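Local coordinates for protein phosphoserine phosphatase RsbX (PDB 3W40) that dephosphorylates phosphoserine in the sigma-B regulator RsbS of Bacillus subtilis as a PPM-type phosphatase, keeping sigma-B activity low, at residues N18-S23 / T185-D190; V42-G47 / H154-N159; L114-G119 / K147-I152. All coordinates share one frame; numbering follows the deposited sequence. Where two conformers were deposited one is given.

How the contacts relate
Contacts 1 and 2 meet at one magnesium ion, probably the catalytic metal centre expected of a PPM-type phosphatase: D189 of contact 1 and D44 and D156 of contact 2 each give it a carboxylate oxygen, and three waters complete its shell. Their centres lie 12 Å apart, and D189 OD2 comes within 2.8 Å of D156 OD1. Contact 3 pairs strands 111-115 and 150-154 of the six-stranded sheet, its centre 23 Å from that of contact 2. Strand 150-154 joins the two, and L158 CD2 packs on I152 CD1 at 3.8 Å. Between contacts 1 and 3 the nearest atoms are about 12 Å apart. In sequence, contact 3 is nested within contact 2, and contact 2 within contact 1.

Contact 1 of 3, residues N18-S23 / T185-D190. With MG (magnesium ion), chain C.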
ATOM      1  N   ASN A  18      -0.691   2.898  15.510  1.00  9.85           N
ATOM      2  CA  ASN A  18       0.630   2.571  16.046  1.00 10.38           C
ATOM      3  C   ASN A  18       0.640   1.302  16.893  1.00  9.89           C
ATOM      4  O   ASN A  18      -0.322   0.961  17.553  1.00 10.58           O
ATOM      5  CB  ASN A  18       1.138   3.706  16.922  1.00 11.04           C
ATOM      6  CG  ASN A  18       1.486   4.931  16.168  1.00 11.29           C
ATOM      7  OD1 ASN A  18       1.148   5.122  15.010  1.00 17.28           O
ATOM      8  ND2 ASN A  18       2.166   5.816  16.858  1.00 15.21           N
ATOM      9  N   LYS A  19       1.783   0.652  16.955  1.00 10.67           N
ATOM     10  CA  LYS A  19       2.038  -0.343  17.975  1.00 11.62           C
ATOM     11  C   LYS A  19       1.663   0.182  19.340  1.00 12.89           C
ATOM     12  O   LYS A  19       1.828   1.369  19.642  1.00 11.35           O
ATOM     13  CB  LYS A  19       3.527  -0.698  17.986  1.00 12.34           C
ATOM     14  CG  LYS A  19       3.942  -1.767  18.993  1.00 13.95           C
ATOM     15  CD  LYS A  19       5.433  -2.079  18.918  1.00 15.93           C
ATOM     16  CE  LYS A  19       5.798  -3.196  19.914  1.00 18.87           C
ATOM     17  NZ  LYS A  19       7.231  -3.586  19.958  1.00 23.18           N
ATOM     18  N   GLU A  20       1.143  -0.725  20.162  1.00 13.87           N
ATOM     19  CA  GLU A  20       0.727  -0.360  21.507  1.00 16.38           C
ATOM     20  C   GLU A  20       1.848   0.327  22.299  1.00 16.13           C
ATOM     21  O   GLU A  20       2.947  -0.201  22.362  1.00 16.73           O
ATOM     22  CB  GLU A  20       0.238  -1.607  22.256  1.00 17.60           C
ATOM     23  CG  GLU A  20      -0.265  -1.285  23.668  1.00 21.76           C
ATOM     24  CD  GLU A  20      -1.630  -0.614  23.634  1.00 29.27           C
ATOM     25  OE1 GLU A  20      -2.496  -1.091  22.857  1.00 32.75           O
ATOM     26  OE2 GLU A  20      -1.838   0.378  24.383  1.00 33.25           O
ATOM     27  N   GLY A  21       1.569   1.499  22.877  1.00 17.96           N
ATOM     28  CA  GLY A  21       2.552   2.249  23.647  1.00 17.90           C
ATOM     29  C   GLY A  21       3.649   2.987  22.899  1.00 17.93           C
ATOM     30  O   GLY A  21       4.535   3.550  23.545  1.00 19.42           O
ATOM     31  N   LYS A  22       3.591   3.025  21.555  1.00 15.59           N
ATOM     32  CA  LYS A  22       4.675   3.577  20.699  1.00 15.07           C
ATOM     33  C   LYS A  22       4.174   4.938  20.172  1.00 14.76           C
ATOM     34  O   LYS A  22       3.098   5.014  19.564  1.00 14.42           O
ATOM     35  CB  LYS A  22       5.034   2.570  19.573  1.00 16.43           C
ATOM     36  CG  LYS A  22       6.134   2.909  18.514  1.00 17.40           C
ATOM     37  CD  LYS A  22       5.952   2.081  17.156  1.00 19.39           C
ATOM     38  CE  LYS A  22       7.182   2.213  16.289  1.00 19.59           C
ATOM     39  NZ  LYS A  22       7.383   1.054  15.351  1.00 18.80           N
ATOM     40  N   SER A  23       4.941   6.000  20.401  1.00 14.77           N
ATOM     41  CA  SER A  23       4.574   7.355  19.998  1.00 15.88           C
ATOM     42  C   SER A  23       4.781   7.601  18.521  1.00 14.33           C
ATOM     43  O   SER A  23       3.914   8.224  17.905  1.00 15.05           O
ATOM     44  CB  SER A  23       5.406   8.391  20.792  1.00 16.93           C
ATOM     45  OG  SER A  23       5.212   9.668  20.246  1.00 20.06           O
ATOM     46  N   THR A 185      -6.741  -5.299  16.992  1.00 17.28           N
ATOM     47  CA  THR A 185      -6.923  -5.005  18.390  1.00 18.81           C
ATOM     48  C   THR A 185      -5.650  -5.276  19.185  1.00 19.27           C
ATOM     49  O   THR A 185      -5.409  -4.623  20.188  1.00 19.99           O
ATOM     50  CB  THR A 185      -8.139  -5.764  18.971  1.00 18.92           C
ATOM     51  OG1 THR A 185      -8.035  -7.144  18.605  1.00 22.66           O
ATOM     52  CG2 THR A 185      -9.398  -5.216  18.359  1.00 21.48           C
ATOM     53  N   SER A 186      -4.807  -6.196  18.731  1.00 19.17           N
ATOM     54  CA  SER A 186      -3.622  -6.521  19.527  1.00 20.07           C
ATOM     55  C   SER A 186      -2.576  -5.420  19.520  1.00 19.43           C
ATOM     56  O   SER A 186      -1.866  -5.250  20.504  1.00 20.52           O
ATOM     57  CB  SER A 186      -2.978  -7.822  19.090  1.00 19.86           C
ATOM     58  OG  SER A 186      -2.203  -7.623  17.942  1.00 23.17           O
ATOM     59  N   ARG A 187      -2.471  -4.702  18.402  1.00 18.32           N
ATOM     60  CA  ARG A 187      -1.437  -3.661  18.225  1.00 18.44           C
ATOM     61  C   ARG A 187       0.009  -4.128  18.524  1.00 17.50           C
ATOM     62  O   ARG A 187       0.799  -3.404  19.120  1.00 17.35           O
ATOM     63  CB  ARG A 187      -1.802  -2.397  19.037  1.00 18.01           C
ATOM     64  CG  ARG A 187      -3.201  -1.873  18.691  1.00 19.03           C
ATOM     65  CD  ARG A 187      -3.597  -0.678  19.499  1.00 21.51           C
ATOM     66  NE  ARG A 187      -2.648   0.391  19.274  1.00 25.04           N
ATOM     67  CZ  ARG A 187      -2.705   1.580  19.863  1.00 24.94           C
ATOM     68  NH1 ARG A 187      -3.683   1.853  20.715  1.00 26.71           N
ATOM     69  NH2 ARG A 187      -1.791   2.492  19.593  1.00 22.30           N
ATOM     70  N   LYS A 188       0.369  -5.326  18.082  1.00 17.86           N
ATOM     71  CA  LYS A 188       1.739  -5.856  18.224  1.00 16.68           C
ATOM     72  C   LYS A 188       2.783  -5.101  17.384  1.00 15.49           C
ATOM     73  O   LYS A 188       3.956  -5.074  17.733  1.00 17.02           O
ATOM     74  CB  LYS A 188       1.772  -7.314  17.805  1.00 19.13           C
ATOM     75  CG  LYS A 188       2.924  -8.121  18.362  1.00 24.24           C
ATOM     76  CD  LYS A 188       2.506  -9.578  18.462  1.00 29.66           C
ATOM     77  CE  LYS A 188       1.277  -9.755  19.383  1.00 33.18           C
ATOM     78  NZ  LYS A 188       1.639 -10.159  20.771  1.00 37.12           N
ATOM     79  N   ASP A 189       2.357  -4.523  16.260  1.00 11.95           N
ATOM     80  CA  ASP A 189       3.239  -3.734  15.413  1.00 10.90           C
ATOM     81  C   ASP A 189       2.395  -2.575  14.914  1.00  9.19           C
ATOM     82  O   ASP A 189       1.173  -2.628  15.009  1.00 10.04           O
ATOM     83  CB  ASP A 189       3.690  -4.559  14.219  1.00 10.68           C
ATOM     84  CG  ASP A 189       4.796  -3.861  13.363  1.00 10.02           C
ATOM     85  OD1 ASP A 189       5.379  -2.832  13.837  1.00 11.40           O
ATOM     86  OD2 ASP A 189       5.036  -4.323  12.214  1.00  9.68           O
ATOM     87  N   ASP A 190       3.042  -1.547  14.369  1.00  8.47           N
ATOM     88  CA  ASP A 190       2.302  -0.550  13.546  1.00  7.31           C
ATOM     89  C   ASP A 190       1.510  -1.276  12.466  1.00  6.64           C
ATOM     90  O   ASP A 190       2.006  -2.241  11.906  1.00  7.62           O
ATOM     91  CB  ASP A 190       3.281   0.370  12.858  1.00  7.68           C
ATOM     92  CG  ASP A 190       4.134   1.181  13.850  1.00  9.09           C
ATOM     93  OD1 ASP A 190       3.679   1.531  14.959  1.00  9.68           O
ATOM     94  OD2 ASP A 190       5.299   1.483  13.512  1.00  9.58           O
TER
HETATM   95 MG    MG C 201       5.887  -3.545  10.486  1.00  7.08          MG
HETATM   96  O   HOH W   1       7.170  -1.846  15.840  1.00 20.85           O
HETATM   97  O   HOH W   2       6.855  -2.170  11.711  1.00 10.98           O
HETATM   98  O   HOH W   3       4.248  -2.313  10.221  1.00  7.19           O
HETATM   99  O   HOH W   4       7.685  -4.677  10.765  1.00 10.99           O
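Two loops lie side by side with N18 opposite D190 and K19 opposite D189, and the amide of E20, second residue of the type II turn K19-K22, donates to R187 O. R187 points toward the first loop and grips N18 O side-on: NE and NH2 both donate to it at 2.9 Å. The oxygen lies in the guanidinium plane; NE arrives nearly along the C=O axis, whereas NH2 stands above the carbonyl plane. E20 leans over one face of the same guanidinium, its carboxylate plane turned 55° from it; E20 OE1 lies well out of the plane with no N-H aimed at it, so the long approach to R187 NH1 (3.8 Å) rests on charge alone. The first loop follows strand 10-17 and the second leads into strand 191-198, neighbours in the six-stranded sheet of the PPM-type phosphatase fold, and D189 OD2 binds the magnesium ion at 2.1 Å. Next to it, D190 divides its carboxylate: OD1 takes the amide of K19 on its anti side at 2.9 Å in a nearly straight bond (170°), while OD2 receives K22 NZ at 2.8 Å from above the carboxylate plane and also the amide of G26. K22 gets there with CG anti to its backbone N (chi1 179°) and an extended chain that crosses D190 at about a right angle. A water links its ammonium to D189 OD1.

Contact 2 of 3, residues V42-G47 / H154-N159; sequences VADGLG and HTDGLN. With MG (magnesium ion), chain C.
D44 and D156 come together at about a right angle on one magnesium ion, their carboxylate planes 76° apart. D44 OD2 binds the metal at 2.1 Å and D156 OD1 at 2.0 Å, which brings these two oxygens within 2.9 Å of each other with no hydrogen bond between them. D44 extends from near the end of strand 37-45 with CG trans to N (chi1 -179°); D156 instead holds CG between backbone N and carbonyl carbon (chi1 63°), turning its carboxylate from the type I turn T155-L158 towards the ion. Farther from the metal, T155 CG2 presses on V42 CG1 at 3.4 Å, tighter than usual for two methyl groups. T155 OG1 is held by D27 and by the amide of T192. T155 O takes the turn-closing L158 N on one face and, on the other, ND1 of the preceding H154. One water accepts from the amide of D156 and donates to D44 OD2, bridging the segments. D189 and three waters complete the metal shell, as expected of the acidic metal centre of PPM-type phosphatases. With no direct hydrogen bond across the contact, its polar side depends on metal and water, and the magnesium charge probably offsets the repulsion between the clustered carboxylates.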
ATOM      1  N   VAL A  42       2.523   2.526   0.319  1.00  5.53           N
ATOM      2  CA  VAL A  42       2.611   2.156   1.748  1.00  6.32           C
ATOM      3  C   VAL A  42       4.032   1.732   1.978  1.00  4.71           C
ATOM      4  O   VAL A  42       4.590   0.996   1.157  1.00  5.97           O
ATOM      5  CB  VAL A  42       1.574   1.020   2.147  1.00  6.29           C
ATOM      6  CG1 VAL A  42       1.774   0.517   3.500  1.00  8.85           C
ATOM      7  CG2 VAL A  42       0.100   1.540   1.927  1.00  8.31           C
ATOM      8  N   ALA A  43       4.613   2.149   3.097  1.00  4.70           N
ATOM      9  CA  ALA A  43       5.997   1.806   3.397  1.00  6.58           C
ATOM     10  C   ALA A  43       6.161   1.547   4.866  1.00  6.65           C
ATOM     11  O   ALA A  43       5.427   2.122   5.661  1.00  7.67           O
ATOM     12  CB  ALA A  43       6.961   2.922   2.966  1.00  7.65           C
ATOM     13  N   ASP A  44       7.109   0.702   5.226  1.00  6.29           N
ATOM     14  CA  ASP A  44       7.374   0.311   6.618  1.00  6.27           C
ATOM     15  C   ASP A  44       8.892   0.474   6.827  1.00  5.78           C
ATOM     16  O   ASP A  44       9.689  -0.254   6.197  1.00  6.12           O
ATOM     17  CB  ASP A  44       6.873  -1.135   6.853  1.00  7.57           C
ATOM     18  CG  ASP A  44       7.084  -1.626   8.307  1.00  8.02           C
ATOM     19  OD1 ASP A  44       7.766  -0.913   9.101  1.00  8.74           O
ATOM     20  OD2 ASP A  44       6.609  -2.750   8.661  1.00  8.07           O
ATOM     21  N   GLY A  45       9.282   1.472   7.616  1.00  5.41           N
ATOM     22  CA  GLY A  45      10.717   1.736   7.799  1.00  6.48           C
ATOM     23  C   GLY A  45      11.408   0.664   8.640  1.00  5.91           C
ATOM     24  O   GLY A  45      10.812   0.083   9.556  1.00  7.45           O
ATOM     25  N   LEU A  46      12.645   0.385   8.305  1.00  7.24           N
ATOM     26  CA  LEU A  46      13.470  -0.502   9.111  1.00  7.48           C
ATOM     27  C   LEU A  46      13.914   0.248  10.361  1.00  8.67           C
ATOM     28  O   LEU A  46      13.771   1.493  10.461  1.00 10.73           O
ATOM     29  CB  LEU A  46      14.662  -1.077   8.343  1.00  7.46           C
ATOM     30  CG  LEU A  46      14.343  -2.361   7.550  1.00  7.86           C
ATOM     31  CD1 LEU A  46      13.362  -2.160   6.350  1.00  7.67           C
ATOM     32  CD2 LEU A  46      15.648  -3.009   7.049  1.00 12.71           C
ATOM     33  N   GLY A  47      14.532  -0.473  11.289  0.60  9.36           N
ATOM     34  CA  GLY A  47      14.978   0.096  12.553  0.60  8.89           C
ATOM     35  C   GLY A  47      13.790   0.571  13.361  0.60  8.93           C
ATOM     36  O   GLY A  47      12.702   0.028  13.276  0.60 10.25           O
ATOM     37  N   HIS A 154      -1.139  -3.582   2.501  1.00  4.93           N
ATOM     38  CA  HIS A 154      -0.999  -3.535   3.946  1.00  5.47           C
ATOM     39  C   HIS A 154       0.429  -3.847   4.402  1.00  5.68           C
ATOM     40  O   HIS A 154       1.143  -4.628   3.745  1.00  5.82           O
ATOM     41  CB  HIS A 154      -2.001  -4.470   4.624  1.00  7.00           C
ATOM     42  CG  HIS A 154      -1.749  -5.935   4.426  1.00  5.77           C
ATOM     43  ND1 HIS A 154      -0.837  -6.651   5.183  1.00  8.22           N
ATOM     44  CD2 HIS A 154      -2.319  -6.830   3.578  1.00  7.87           C
ATOM     45  CE1 HIS A 154      -0.907  -7.928   4.845  1.00  8.52           C
ATOM     46  NE2 HIS A 154      -1.772  -8.058   3.857  1.00  8.55           N
ATOM     47  N   THR A 155       0.838  -3.227   5.530  1.00  4.97           N
ATOM     48  CA  THR A 155       2.088  -3.546   6.152  1.00  5.52           C
ATOM     49  C   THR A 155       1.951  -4.867   6.915  1.00  6.39           C
ATOM     50  O   THR A 155       0.859  -5.418   7.163  1.00  6.34           O
ATOM     51  CB  THR A 155       2.606  -2.412   7.057  1.00  6.42           C
ATOM     52  OG1 THR A 155       1.667  -2.196   8.092  1.00  7.84           O
ATOM     53  CG2 THR A 155       2.853  -1.227   6.230  1.00  7.98           C
ATOM     54  N   ASP A 156       3.097  -5.309   7.380  1.00  6.61           N
ATOM     55  CA  ASP A 156       3.179  -6.580   8.140  1.00  7.29           C
ATOM     56  C   ASP A 156       2.520  -6.565   9.506  1.00  8.63           C
ATOM     57  O   ASP A 156       2.349  -7.603  10.105  1.00 12.06           O
ATOM     58  CB  ASP A 156       4.597  -7.114   8.226  1.00  6.53           C
ATOM     59  CG  ASP A 156       5.540  -6.173   8.976  1.00  6.25           C
ATOM     60  OD1 ASP A 156       5.126  -5.105   9.478  1.00  8.13           O
ATOM     61  OD2 ASP A 156       6.732  -6.577   9.164  1.00  7.73           O
ATOM     62  N   GLY A 157       2.112  -5.390   9.977  1.00  7.68           N
ATOM     63  CA  GLY A 157       1.314  -5.315  11.196  1.00  9.37           C
ATOM     64  C   GLY A 157      -0.071  -5.940  11.047  1.00  7.80           C
ATOM     65  O   GLY A 157      -0.681  -6.282  12.070  1.00 10.16           O
ATOM     66  N   LEU A 158      -0.540  -6.117   9.790  1.00  7.53           N
ATOM     67  CA  LEU A 158      -1.843  -6.764   9.570  1.00  8.37           C
ATOM     68  C   LEU A 158      -1.586  -8.198   9.172  1.00  9.69           C
ATOM     69  O   LEU A 158      -0.963  -8.429   8.142  1.00 11.55           O
ATOM     70  CB  LEU A 158      -2.590  -6.026   8.479  1.00  8.44           C
ATOM     71  CG  LEU A 158      -3.974  -6.634   8.164  1.00  9.74           C
ATOM     72  CD1 LEU A 158      -4.972  -6.522   9.295  1.00 11.73           C
ATOM     73  CD2 LEU A 158      -4.562  -6.002   6.928  1.00 10.79           C
ATOM     74  N   ASN A 159      -2.023  -9.141   9.980  1.00 12.91           N
ATOM     75  CA  ASN A 159      -1.760 -10.553   9.714  1.00 15.07           C
ATOM     76  C   ASN A 159      -3.122 -11.275   9.719  1.00 14.68           C
ATOM     77  O   ASN A 159      -3.720 -11.525  10.770  1.00 15.99           O
ATOM     78  CB  ASN A 159      -0.795 -11.088  10.792  1.00 18.11           C
ATOM     79  CG  ASN A 159      -0.595 -12.603  10.725  1.00 22.84           C
ATOM     80  OD1 ASN A 159      -0.280 -13.249  11.738  1.00 29.92           O
ATOM     81  ND2 ASN A 159      -0.736 -13.169   9.534  1.00 22.95           N
TER
HETATM   82 MG    MG C 201       5.887  -3.545  10.486  1.00  7.08          MG
HETATM   83  O   HOH W   5       5.545  -4.217   6.505  1.00  8.24           O
HETATM   84  O   HOH W   2       6.855  -2.170  11.711  1.00 10.98           O
HETATM   85  O   HOH W   4       7.685  -4.677  10.765  1.00 10.99           O
HETATM   86  O   HOH W   3       4.248  -2.313  10.221  1.00  7.19           O

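Contact 3 of 3, residues L114-G119 / K147-I152; sequences LHSPSG and KGSKFI
L114 and F151 face each other as a non-hydrogen-bonded pair of antiparallel strands, CB to CB 4.0 Å, and form the close-packed part of the contact. The L114 side chain lies obliquely against F151 and also sends CD2 to S149 CB at 3.9 Å. F151, its CG wedged between backbone N and carbonyl carbon (chi1 69°), turns its ring away from L114 towards L93 and I95 of the five-stranded sheet, into the interior of the two-sheet PPM fold. H115 and K150 form the adjoining hydrogen-bonded pair: H115 N donates to K150 O at 2.8 Å, almost straight at 177°, and K150 N returns a bond to H115 O. Their side chains project from the opposite face of the sheet, where K150 NZ donates to the carbonyls of L167 and G170 and H115 touches helix 163-169. Past H115 and K150 the strands give way to a loop and a turn near the surface. Here one water bridges the segments, donating to both H115 O and G148 O, and P117, second residue of the type I turn S116-G119, lays CG against K147 O at 3.2 Å. The chemistry thus changes along the contact, from paired amides and buried hydrocarbon to water-bridged oxygens where the strands end.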
ATOM      1  N   LEU A 114      -5.410  -7.825  -5.051  1.00  7.76           N
ATOM      2  CA  LEU A 114      -6.524  -7.274  -5.803  1.00  8.31           C
ATOM      3  C   LEU A 114      -7.442  -8.427  -6.219  1.00  9.53           C
ATOM      4  O   LEU A 114      -7.017  -9.368  -6.809  1.00 11.29           O
ATOM      5  CB  LEU A 114      -6.008  -6.541  -7.037  1.00  9.96           C
ATOM      6  CG  LEU A 114      -7.115  -5.810  -7.830  1.00 10.35           C
ATOM      7  CD1 LEU A 114      -6.613  -4.438  -8.397  1.00 14.47           C
ATOM      8  CD2 LEU A 114      -7.803  -6.684  -8.893  1.00 12.81           C
ATOM      9  N   HIS A 115      -8.684  -8.345  -5.831  1.00  8.81           N
ATOM     10  CA  HIS A 115      -9.665  -9.392  -6.047  1.00 10.27           C
ATOM     11  C   HIS A 115     -10.655  -8.924  -7.096  1.00  8.37           C
ATOM     12  O   HIS A 115     -11.209  -7.848  -6.998  1.00  9.63           O
ATOM     13  CB  HIS A 115     -10.364  -9.689  -4.726  1.00 13.55           C
ATOM     14  CG  HIS A 115     -11.496 -10.655  -4.843  1.00 18.51           C
ATOM     15  ND1 HIS A 115     -11.299 -12.014  -4.910  1.00 22.84           N
ATOM     16  CD2 HIS A 115     -12.820 -10.450  -5.027  1.00 21.55           C
ATOM     17  CE1 HIS A 115     -12.466 -12.617  -5.060  1.00 21.10           C
ATOM     18  NE2 HIS A 115     -13.409 -11.691  -5.123  1.00 22.08           N
ATOM     19  N   SER A 116     -10.831  -9.767  -8.113  1.00 10.41           N
ATOM     20  CA  SER A 116     -11.734  -9.517  -9.217  0.70 12.06           C
ATOM     21  C   SER A 116     -13.103 -10.160  -8.949  1.00 12.09           C
ATOM     22  O   SER A 116     -13.141 -11.238  -8.345  1.00 13.61           O
ATOM     23  CB  SER A 116     -11.054 -10.197 -10.403  0.70 13.63           C
ATOM     24  OG  SER A 116     -11.790 -10.036 -11.572  0.70 17.74           O
ATOM     25  N   PRO A 117     -14.215  -9.573  -9.443  1.00 14.52           N
ATOM     26  CA  PRO A 117     -15.523 -10.234  -9.175  1.00 16.84           C
ATOM     27  C   PRO A 117     -15.601 -11.636  -9.738  1.00 19.15           C
ATOM     28  O   PRO A 117     -16.302 -12.489  -9.173  1.00 20.30           O
ATOM     29  CB  PRO A 117     -16.545  -9.290  -9.872  1.00 18.37           C
ATOM     30  CG  PRO A 117     -15.821  -7.955  -9.983  1.00 18.83           C
ATOM     31  CD  PRO A 117     -14.371  -8.243 -10.080  1.00 14.29           C
ATOM     32  N   SER A 118     -14.894 -11.869 -10.839  1.00 19.01           N
ATOM     33  CA  SER A 118     -14.771 -13.178 -11.497  0.50 20.55           C
ATOM     34  C   SER A 118     -14.121 -14.244 -10.623  1.00 21.21           C
ATOM     35  O   SER A 118     -14.024 -15.419 -11.024  1.00 22.32           O
ATOM     36  CB  SER A 118     -13.903 -13.011 -12.744  0.50 20.31           C
ATOM     37  OG  SER A 118     -12.615 -12.551 -12.376  0.50 20.68           O
ATOM     38  N   GLY A 119     -13.616 -13.827  -9.461  1.00 21.35           N
ATOM     39  CA  GLY A 119     -12.924 -14.718  -8.546  1.00 21.07           C
ATOM     40  C   GLY A 119     -11.429 -14.857  -8.750  1.00 21.39           C
ATOM     41  O   GLY A 119     -10.810 -15.672  -8.078  1.00 22.06           O
ATOM     42  N   LYS A 147     -14.419  -3.842 -13.592  1.00  9.51           N
ATOM     43  CA  LYS A 147     -15.276  -3.076 -12.673  1.00  8.69           C
ATOM     44  C   LYS A 147     -15.737  -3.963 -11.494  1.00  9.56           C
ATOM     45  O   LYS A 147     -15.983  -5.184 -11.667  1.00  8.37           O
ATOM     46  CB  LYS A 147     -16.471  -2.457 -13.418  1.00 10.47           C
ATOM     47  CG  LYS A 147     -17.457  -3.444 -14.033  1.00 10.65           C
ATOM     48  CD  LYS A 147     -18.807  -2.721 -14.399  1.00 11.63           C
ATOM     49  CE  LYS A 147     -19.734  -3.685 -15.179  1.00 10.07           C
ATOM     50  NZ  LYS A 147     -19.209  -4.099 -16.493  1.00 10.58           N
ATOM     51  N   GLY A 148     -15.746  -3.395 -10.277  1.00  8.71           N
ATOM     52  CA  GLY A 148     -16.109  -4.175  -9.102  1.00  7.68           C
ATOM     53  C   GLY A 148     -14.922  -4.753  -8.340  1.00  6.67           C
ATOM     54  O   GLY A 148     -15.091  -5.307  -7.260  1.00  8.75           O
ATOM     55  N   SER A 149     -13.723  -4.663  -8.910  1.00  5.77           N
ATOM     56  CA  SER A 149     -12.522  -5.115  -8.216  1.00  5.81           C
ATOM     57  C   SER A 149     -12.309  -4.383  -6.924  1.00  5.41           C
ATOM     58  O   SER A 149     -12.613  -3.204  -6.808  1.00  6.84           O
ATOM     59  CB  SER A 149     -11.312  -4.974  -9.111  1.00  7.01           C
ATOM     60  OG  SER A 149     -11.389  -5.806 -10.261  1.00  8.61           O
ATOM     61  N   LYS A 150     -11.775  -5.113  -5.956  1.00  6.08           N
ATOM     62  CA  LYS A 150     -11.454  -4.585  -4.636  1.00  5.16           C
ATOM     63  C   LYS A 150     -10.007  -4.922  -4.272  1.00  6.72           C
ATOM     64  O   LYS A 150      -9.568  -6.039  -4.578  1.00  7.92           O
ATOM     65  CB  LYS A 150     -12.390  -5.195  -3.563  1.00  6.32           C
ATOM     66  CG  LYS A 150     -13.836  -4.638  -3.726  1.00  8.19           C
ATOM     67  CD  LYS A 150     -14.918  -5.405  -2.962  1.00 10.26           C
ATOM     68  CE  LYS A 150     -15.303  -6.662  -3.723  1.00 10.98           C
ATOM     69  NZ  LYS A 150     -16.341  -7.479  -2.991  1.00 11.86           N
ATOM     70  N   PHE A 151      -9.322  -4.032  -3.571  1.00  4.16           N
ATOM     71  CA  PHE A 151      -7.967  -4.328  -3.213  1.00  5.57           C
ATOM     72  C   PHE A 151      -7.554  -3.841  -1.831  1.00  4.80           C
ATOM     73  O   PHE A 151      -8.224  -2.967  -1.252  1.00  5.35           O
ATOM     74  CB  PHE A 151      -6.976  -3.790  -4.282  1.00  6.87           C
ATOM     75  CG  PHE A 151      -6.883  -2.283  -4.332  1.00  6.08           C
ATOM     76  CD1 PHE A 151      -6.113  -1.563  -3.454  1.00  6.01           C
ATOM     77  CD2 PHE A 151      -7.622  -1.576  -5.269  1.00  8.59           C
ATOM     78  CE1 PHE A 151      -6.004  -0.120  -3.503  1.00  6.66           C
ATOM     79  CE2 PHE A 151      -7.515  -0.154  -5.379  1.00  6.67           C
ATOM     80  CZ  PHE A 151      -6.690   0.553  -4.438  1.00  6.86           C
ATOM     81  N   ILE A 152      -6.451  -4.390  -1.351  1.00  4.58           N
ATOM     82  CA  ILE A 152      -5.803  -3.939  -0.148  1.00  4.65           C
ATOM     83  C   ILE A 152      -4.293  -3.882  -0.376  1.00  4.49           C
ATOM     84  O   ILE A 152      -3.739  -4.781  -1.005  1.00  5.32           O
ATOM     85  CB  ILE A 152      -6.130  -4.807   1.054  1.00  5.23           C
ATOM     86  CG1 ILE A 152      -5.641  -4.173   2.381  1.00  6.54           C
ATOM     87  CG2 ILE A 152      -5.690  -6.226   0.880  1.00  6.74           C
ATOM     88  CD1 ILE A 152      -6.155  -4.875   3.621  1.00  7.40           C
TER
HETATM   89  O   HOH W   6     -14.219  -8.022  -6.627  1.00 17.79           O
HETATM   90  O   HOH W   7      -9.887  -7.280 -11.948  1.00 21.21           O